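Local structure of DegT/DnrJ/EryC1/StrS aminotransferase (Brucella abortus 2308, 4QGR) at residues Tyr116-Val120 and Glu121-Ala125; Tyr336-Pro340 and Gly341-Val345. The protein probably acts as a transaminase that uses pyridoxal 5'-phosphate as its cofactor. All coordinates share one frame; numbering follows the deposited sequence. Where two conformers were deposited one is given.

Contact 1: residues Tyr116-Val120 and Glu121-Ala125; sequences YNMNV and EQLEA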
ATOM      1  N   TYR A 116     -21.265 -20.448   0.610  1.00 13.12           N
ATOM      2  CA  TYR A 116     -20.447 -19.641   1.515  1.00 12.86           C
ATOM      3  C   TYR A 116     -20.414 -18.166   1.144  1.00 12.22           C
ATOM      4  O   TYR A 116     -19.548 -17.404   1.621  1.00 11.77           O
ATOM      5  CB  TYR A 116     -19.010 -20.194   1.613  1.00 13.30           C
ATOM      6  CG  TYR A 116     -18.939 -21.672   1.859  1.00 14.76           C
ATOM      7  CD1 TYR A 116     -19.719 -22.273   2.840  1.00 15.19           C
ATOM      8  CD2 TYR A 116     -18.096 -22.500   1.097  1.00 15.39           C
ATOM      9  CE1 TYR A 116     -19.643 -23.632   3.088  1.00 16.26           C
ATOM     10  CE2 TYR A 116     -18.016 -23.856   1.354  1.00 16.31           C
ATOM     11  CZ  TYR A 116     -18.798 -24.416   2.356  1.00 17.04           C
ATOM     12  OH  TYR A 116     -18.766 -25.775   2.611  1.00 18.48           O
ATOM     13  N   ASN A 117     -21.376 -17.757   0.316  1.00 11.92           N
ATOM     14  CA  ASN A 117     -21.494 -16.383  -0.133  1.00 11.80           C
ATOM     15  C   ASN A 117     -22.729 -15.669   0.477  1.00 12.07           C
ATOM     16  O   ASN A 117     -23.668 -16.321   0.933  1.00 12.35           O
ATOM     17  CB  ASN A 117     -21.511 -16.342  -1.674  1.00 11.75           C
ATOM     18  CG  ASN A 117     -20.137 -16.570  -2.271  1.00 11.47           C
ATOM     19  OD1 ASN A 117     -19.128 -16.241  -1.641  1.00 11.13           O
ATOM     20  ND2 ASN A 117     -20.080 -17.031  -3.510  1.00 12.38           N
ATOM     21  N   MET A 118     -22.694 -14.349   0.473  1.00 12.19           N
ATOM     22  CA  MET A 118     -23.699 -13.496   1.172  1.00 13.05           C
ATOM     23  C   MET A 118     -25.135 -13.962   0.930  1.00 13.08           C
ATOM     24  O   MET A 118     -25.580 -14.092  -0.205  1.00 12.96           O
ATOM     25  CB  MET A 118     -23.554 -12.045   0.694  1.00 13.81           C
ATOM     26  CG  MET A 118     -24.508 -11.056   1.395  1.00 15.13           C
ATOM     27  SD  MET A 118     -24.242  -9.334   0.978  1.00 16.18           S
ATOM     28  CE  MET A 118     -22.672  -8.958   1.764  1.00 16.54           C
ATOM     29  N   ASN A 119     -25.873 -14.127   2.025  1.00 13.82           N
ATOM     30  CA  ASN A 119     -27.265 -14.535   2.029  1.00 14.50           C
ATOM     31  C   ASN A 119     -28.117 -13.319   1.607  1.00 14.66           C
ATOM     32  O   ASN A 119     -28.115 -12.259   2.258  1.00 13.42           O
ATOM     33  CB  ASN A 119     -27.659 -15.006   3.455  1.00 15.72           C
ATOM     34  CG  ASN A 119     -29.134 -15.352   3.601  1.00 17.00           C
ATOM     35  OD1 ASN A 119     -29.997 -14.658   3.103  1.00 17.18           O
ATOM     36  ND2 ASN A 119     -29.422 -16.375   4.380  1.00 18.34           N
ATOM     37  N   VAL A 120     -28.815 -13.469   0.505  1.00 15.06           N
ATOM     38  CA  VAL A 120     -29.514 -12.341  -0.087  1.00 16.28           C
ATOM     39  C   VAL A 120     -30.734 -11.898   0.721  1.00 16.30           C
ATOM     40  O   VAL A 120     -31.008 -10.683   0.846  1.00 15.77           O
ATOM     41  CB  VAL A 120     -29.898 -12.710  -1.514  1.00 17.88           C
ATOM     42  CG1 VAL A 120     -30.929 -11.734  -2.066  1.00 20.22           C
ATOM     43  CG2 VAL A 120     -28.601 -12.787  -2.321  1.00 18.35           C
ATOM     44  N   GLU A 121     -31.504 -12.861   1.224  1.00 16.39           N
ATOM     45  CA  GLU A 121     -32.700 -12.519   1.983  1.00 18.36           C
ATOM     46  C   GLU A 121     -32.324 -11.755   3.231  1.00 16.71           C
ATOM     47  O   GLU A 121     -33.011 -10.782   3.626  1.00 16.83           O
ATOM     48  CB  GLU A 121     -33.492 -13.757   2.393  1.00 21.63           C
ATOM     49  CG  GLU A 121     -34.265 -14.409   1.258  1.00 24.79           C
ATOM     50  CD  GLU A 121     -33.444 -15.329   0.369  1.00 28.43           C
ATOM     51  OE1 GLU A 121     -32.254 -15.639   0.673  1.00 29.09           O
ATOM     52  OE2 GLU A 121     -34.019 -15.736  -0.679  1.00 34.94           O
ATOM     53  N   GLN A 122     -31.259 -12.205   3.877  1.00 15.64           N
ATOM     54  CA  GLN A 122     -30.812 -11.553   5.099  1.00 15.16           C
ATOM     55  C   GLN A 122     -30.186 -10.189   4.831  1.00 14.71           C
ATOM     56  O   GLN A 122     -30.350  -9.297   5.631  1.00 15.45           O
ATOM     57  CB  GLN A 122     -29.866 -12.440   5.899  1.00 15.02           C
ATOM     58  CG  GLN A 122     -29.840 -11.999   7.360  1.00 14.96           C
ATOM     59  CD  GLN A 122     -28.752 -12.618   8.190  1.00 14.64           C
ATOM     60  OE1 GLN A 122     -27.646 -12.902   7.694  1.00 14.32           O
ATOM     61  NE2 GLN A 122     -29.018 -12.759   9.473  1.00 14.87           N
ATOM     62  N   LEU A 123     -29.506 -10.015   3.699  1.00 14.18           N
ATOM     63  CA  LEU A 123     -29.058  -8.702   3.264  1.00 14.17           C
ATOM     64  C   LEU A 123     -30.242  -7.713   3.232  1.00 15.34           C
ATOM     65  O   LEU A 123     -30.158  -6.588   3.752  1.00 15.11           O
ATOM     66  CB  LEU A 123     -28.455  -8.785   1.877  1.00 13.73           C
ATOM     67  CG  LEU A 123     -28.134  -7.511   1.134  1.00 13.57           C
ATOM     68  CD1 LEU A 123     -27.137  -6.667   1.907  1.00 13.40           C
ATOM     69  CD2 LEU A 123     -27.657  -7.717  -0.320  1.00 13.66           C
ATOM     70  N   GLU A 124     -31.307  -8.125   2.575  1.00 15.93           N
ATOM     71  CA  GLU A 124     -32.503  -7.304   2.482  1.00 18.00           C
ATOM     72  C   GLU A 124     -33.034  -6.909   3.868  1.00 17.79           C
ATOM     73  O   GLU A 124     -33.385  -5.741   4.126  1.00 17.43           O
ATOM     74  CB  GLU A 124     -33.573  -8.037   1.624  1.00 21.01           C
ATOM     75  CG  GLU A 124     -34.763  -7.153   1.253  1.00 25.64           C
ATOM     76  CD  GLU A 124     -35.569  -7.720   0.085  1.00 29.30           C
ATOM     77  OE1 GLU A 124     -36.084  -8.851   0.190  1.00 31.89           O
ATOM     78  OE2 GLU A 124     -35.675  -7.047  -0.955  1.00 37.04           O
ATOM     79  N   ALA A 125     -33.113  -7.886   4.751  1.00 17.63           N
ATOM     80  CA  ALA A 125     -33.564  -7.647   6.143  1.00 17.73           C
ATOM     81  C   ALA A 125     -32.641  -6.710   6.920  1.00 16.85           C
ATOM     82  O   ALA A 125     -33.130  -5.889   7.713  1.00 17.18           O
ATOM     83  CB  ALA A 125     -33.701  -8.943   6.868  1.00 18.60           C
TER
HETATM   84  O   HOH W   1     -32.552 -17.204   3.701  1.00 38.94           O
HETATM   85  O   HOH W   2     -29.225 -16.354  -0.315  1.00 32.82           O
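Asn119 is the N-cap of helix 120-133, and its side chain and carbonyl meet the first amides of that helix. The side-chain OD1 accepts the capping bond from Gln122 N at 2.9 Å. This bond is nearly straight at the hydrogen (169°), but the amide N approaches from above the carbonyl plane, 45° out of it. CG lies anti to the backbone N (chi1 175°), which swings the amide forward over the first turn and sets OD1 3.6 Å from Gln122 CB. The regular helical pattern begins at the same residue, Leu123 N bonding to Asn119 O at 3.0 Å and Glu124 N to Val120 O at 3.1 Å.

On the solvent side the Glu121 chain bends at chi2 and brings OE1 back over the cap. There one water links it to Val120 N, and a second joins it weakly to Asn119 ND2; OE2 forms a salt bridge with Arg155 of helix 153-163. On the buried side Met118 SD rests 4.0 Å from both Leu123 methyls, CD1 and CD2, just ahead of the cap. Pro88 and Val109 also touch Met118, while Phe86 touches Leu123, so this apolar pair faces the central sheet. Together the contacts form an Asn N-cap with the Met118-Leu123 hydrophobic staple next to it, at the start of a helix that packs on the mixed sheet of the large domain in fold-type I PLP-dependent enzymes.

Contact 2: residues Tyr336-Pro340 and Gly341-Val345; sequences YSVAP and GGLPV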
ATOM      1  N   TYR A 336     -19.795  -4.067  16.068  1.00 16.84           N
ATOM      2  CA  TYR A 336     -20.607  -3.592  14.931  1.00 16.39           C
ATOM      3  C   TYR A 336     -21.905  -4.419  14.841  1.00 17.06           C
ATOM      4  O   TYR A 336     -22.005  -5.515  15.412  1.00 16.37           O
ATOM      5  CB  TYR A 336     -19.821  -3.629  13.606  1.00 15.66           C
ATOM      6  CG  TYR A 336     -18.725  -2.598  13.551  1.00 15.69           C
ATOM      7  CD1 TYR A 336     -19.015  -1.246  13.616  1.00 16.17           C
ATOM      8  CD2 TYR A 336     -17.382  -2.969  13.364  1.00 15.14           C
ATOM      9  CE1 TYR A 336     -18.010  -0.294  13.560  1.00 16.50           C
ATOM     10  CE2 TYR A 336     -16.382  -2.022  13.275  1.00 15.48           C
ATOM     11  CZ  TYR A 336     -16.701  -0.681  13.365  1.00 16.86           C
ATOM     12  OH  TYR A 336     -15.719   0.289  13.294  1.00 18.60           O
ATOM     13  N   SER A 337     -22.908  -3.866  14.159  1.00 17.09           N
ATOM     14  CA  SER A 337     -24.210  -4.514  14.113  0.50 17.76           C
ATOM     15  C   SER A 337     -24.212  -5.718  13.182  1.00 17.58           C
ATOM     16  O   SER A 337     -23.395  -5.818  12.240  1.00 15.41           O
ATOM     17  CB  SER A 337     -25.307  -3.536  13.709  0.50 18.61           C
ATOM     18  OG  SER A 337     -25.310  -2.401  14.536  0.50 19.04           O
ATOM     19  N   VAL A 338     -25.130  -6.628  13.475  1.00 18.02           N
ATOM     20  CA  VAL A 338     -25.303  -7.835  12.661  0.70 17.80           C
ATOM     21  C   VAL A 338     -26.744  -7.930  12.218  1.00 17.03           C
ATOM     22  O   VAL A 338     -27.657  -7.481  12.885  1.00 17.78           O
ATOM     23  CB  VAL A 338     -24.864  -9.152  13.366  0.70 18.83           C
ATOM     24  CG1 VAL A 338     -23.461  -9.009  13.968  0.70 19.25           C
ATOM     25  CG2 VAL A 338     -25.839  -9.575  14.439  0.70 19.91           C
ATOM     26  N   ALA A 339     -26.937  -8.499  11.054  1.00 15.95           N
ATOM     27  CA  ALA A 339     -28.240  -8.625  10.466  1.00 15.98           C
ATOM     28  C   ALA A 339     -29.239  -9.307  11.420  1.00 16.01           C
ATOM     29  O   ALA A 339     -28.852 -10.110  12.265  1.00 14.80           O
ATOM     30  CB  ALA A 339     -28.130  -9.404   9.158  1.00 15.99           C
ATOM     31  N   PRO A 340     -30.531  -9.019  11.253  1.00 16.23           N
ATOM     32  CA  PRO A 340     -31.536  -9.662  12.072  1.00 17.17           C
ATOM     33  C   PRO A 340     -31.475 -11.175  11.942  1.00 17.58           C
ATOM     34  O   PRO A 340     -31.443 -11.698  10.839  1.00 17.09           O
ATOM     35  CB  PRO A 340     -32.851  -9.146  11.489  1.00 17.54           C
ATOM     36  CG  PRO A 340     -32.487  -7.835  10.884  1.00 17.54           C
ATOM     37  CD  PRO A 340     -31.134  -8.043  10.322  1.00 16.52           C
ATOM     38  N   GLY A 341     -31.494 -11.840  13.075  1.00 17.25           N
ATOM     39  CA  GLY A 341     -31.438 -13.270  13.109  1.00 18.46           C
ATOM     40  C   GLY A 341     -30.069 -13.824  13.449  1.00 18.33           C
ATOM     41  O   GLY A 341     -29.949 -15.006  13.737  1.00 20.60           O
ATOM     42  N   GLY A 342     -29.043 -12.979  13.413  1.00 17.20           N
ATOM     43  CA  GLY A 342     -27.703 -13.399  13.768  1.00 16.72           C
ATOM     44  C   GLY A 342     -27.040 -14.134  12.613  1.00 16.80           C
ATOM     45  O   GLY A 342     -27.569 -14.157  11.521  1.00 16.01           O
ATOM     46  N   LEU A 343     -25.911 -14.771  12.893  1.00 16.05           N
ATOM     47  CA  LEU A 343     -25.065 -15.363  11.842  1.00 16.55           C
ATOM     48  C   LEU A 343     -24.734 -16.817  12.162  1.00 16.31           C
ATOM     49  O   LEU A 343     -23.566 -17.162  12.344  1.00 16.14           O
ATOM     50  CB  LEU A 343     -23.791 -14.518  11.727  1.00 16.97           C
ATOM     51  CG  LEU A 343     -24.032 -13.008  11.668  1.00 18.11           C
ATOM     52  CD1 LEU A 343     -22.739 -12.202  11.866  1.00 19.17           C
ATOM     53  CD2 LEU A 343     -24.670 -12.740  10.344  1.00 18.69           C
ATOM     54  N   PRO A 344     -25.765 -17.696  12.206  1.00 16.71           N
ATOM     55  CA  PRO A 344     -25.497 -19.070  12.650  1.00 16.81           C
ATOM     56  C   PRO A 344     -24.588 -19.849  11.709  1.00 16.64           C
ATOM     57  O   PRO A 344     -23.787 -20.678  12.189  1.00 16.93           O
ATOM     58  CB  PRO A 344     -26.903 -19.717  12.743  1.00 17.70           C
ATOM     59  CG  PRO A 344     -27.754 -18.890  11.861  1.00 17.63           C
ATOM     60  CD  PRO A 344     -27.208 -17.472  12.009  1.00 17.00           C
ATOM     61  N   VAL A 345     -24.697 -19.597  10.406  1.00 16.42           N
ATOM     62  CA  VAL A 345     -23.872 -20.339   9.428  1.00 16.49           C
ATOM     63  C   VAL A 345     -22.417 -19.919   9.618  1.00 15.97           C
ATOM     64  O   VAL A 345     -21.515 -20.755   9.771  1.00 15.92           O
ATOM     65  CB  VAL A 345     -24.342 -20.127   7.974  1.00 16.81           C
ATOM     66  CG1 VAL A 345     -23.456 -20.861   6.999  1.00 16.37           C
ATOM     67  CG2 VAL A 345     -25.793 -20.570   7.785  1.00 17.49           C
TER
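The first torsions of Val338 and Leu343 set a branch beside the backbone N in each, CG1 of Val338 at chi1 -50° and CG of Leu343 at -47°, and aim them at one another across the turn. The leucine then extends, and its CD1 methyl comes against the flank of the valine, 3.9 Å from Val338 CG1 and 4.0 Å from Val338 CB. The two side chains cross at a slant, making a small apolar contact across the mouth of the turn. Val338 was modelled in two conformers and the contact is described for one of them, so it remains tentative.

Between the two residues the chain reverses in a type II beta turn from Ala339 to Gly342. Its closing bond runs from Gly342 N to Ala339 O, 3.1 Å long and bent modestly at the hydrogen, with the donor tilted from the carbonyl plane. Pro340 holds the first corner through its ring, at a negative phi that suits this turn. Gly341 takes the second corner at a positive phi (101°) that glycine adopts readily. Gly342 also has positive phi and leads the chain out to Leu343, the N-cap of helix 344-348.

Nearby, Ala339 and Leu343 both touch Gln122 of helix 120-133, and Leu343 also reaches Phe108 on strand 105-109. The chemistry is therefore divided: the turn's own bond, the fixed phi of Pro340 and the conformational freedom of Gly341 define the reversal, Gln122 also grips the carbonyls of Pro340 and Gly342, and the valine-leucine contact, where it forms, adds dispersion and hydrophobic packing without directional bonding.

In the fold
From the N terminus, contact 1 comes first, where the loop after strand 105-109 enters helix 120-133; contact 2 follows more than 200 residues later, where edge strand 337-338 turns toward helix 344-348. Neither encloses the other, since the two lie in series, yet their centres are only 10 Å apart. Gln122 joins them: its NE2 probably donates to Gly342 O at 2.9 Å and to Pro340 O at 3.0 Å. Its OE1 accepts from Asp110 N, and Asp110 OD2 accepts a hydrogen bond from Val345 N. Helix 120-133, the end of strand 105-109 and the late turn are thus tied together at one edge of the sheet.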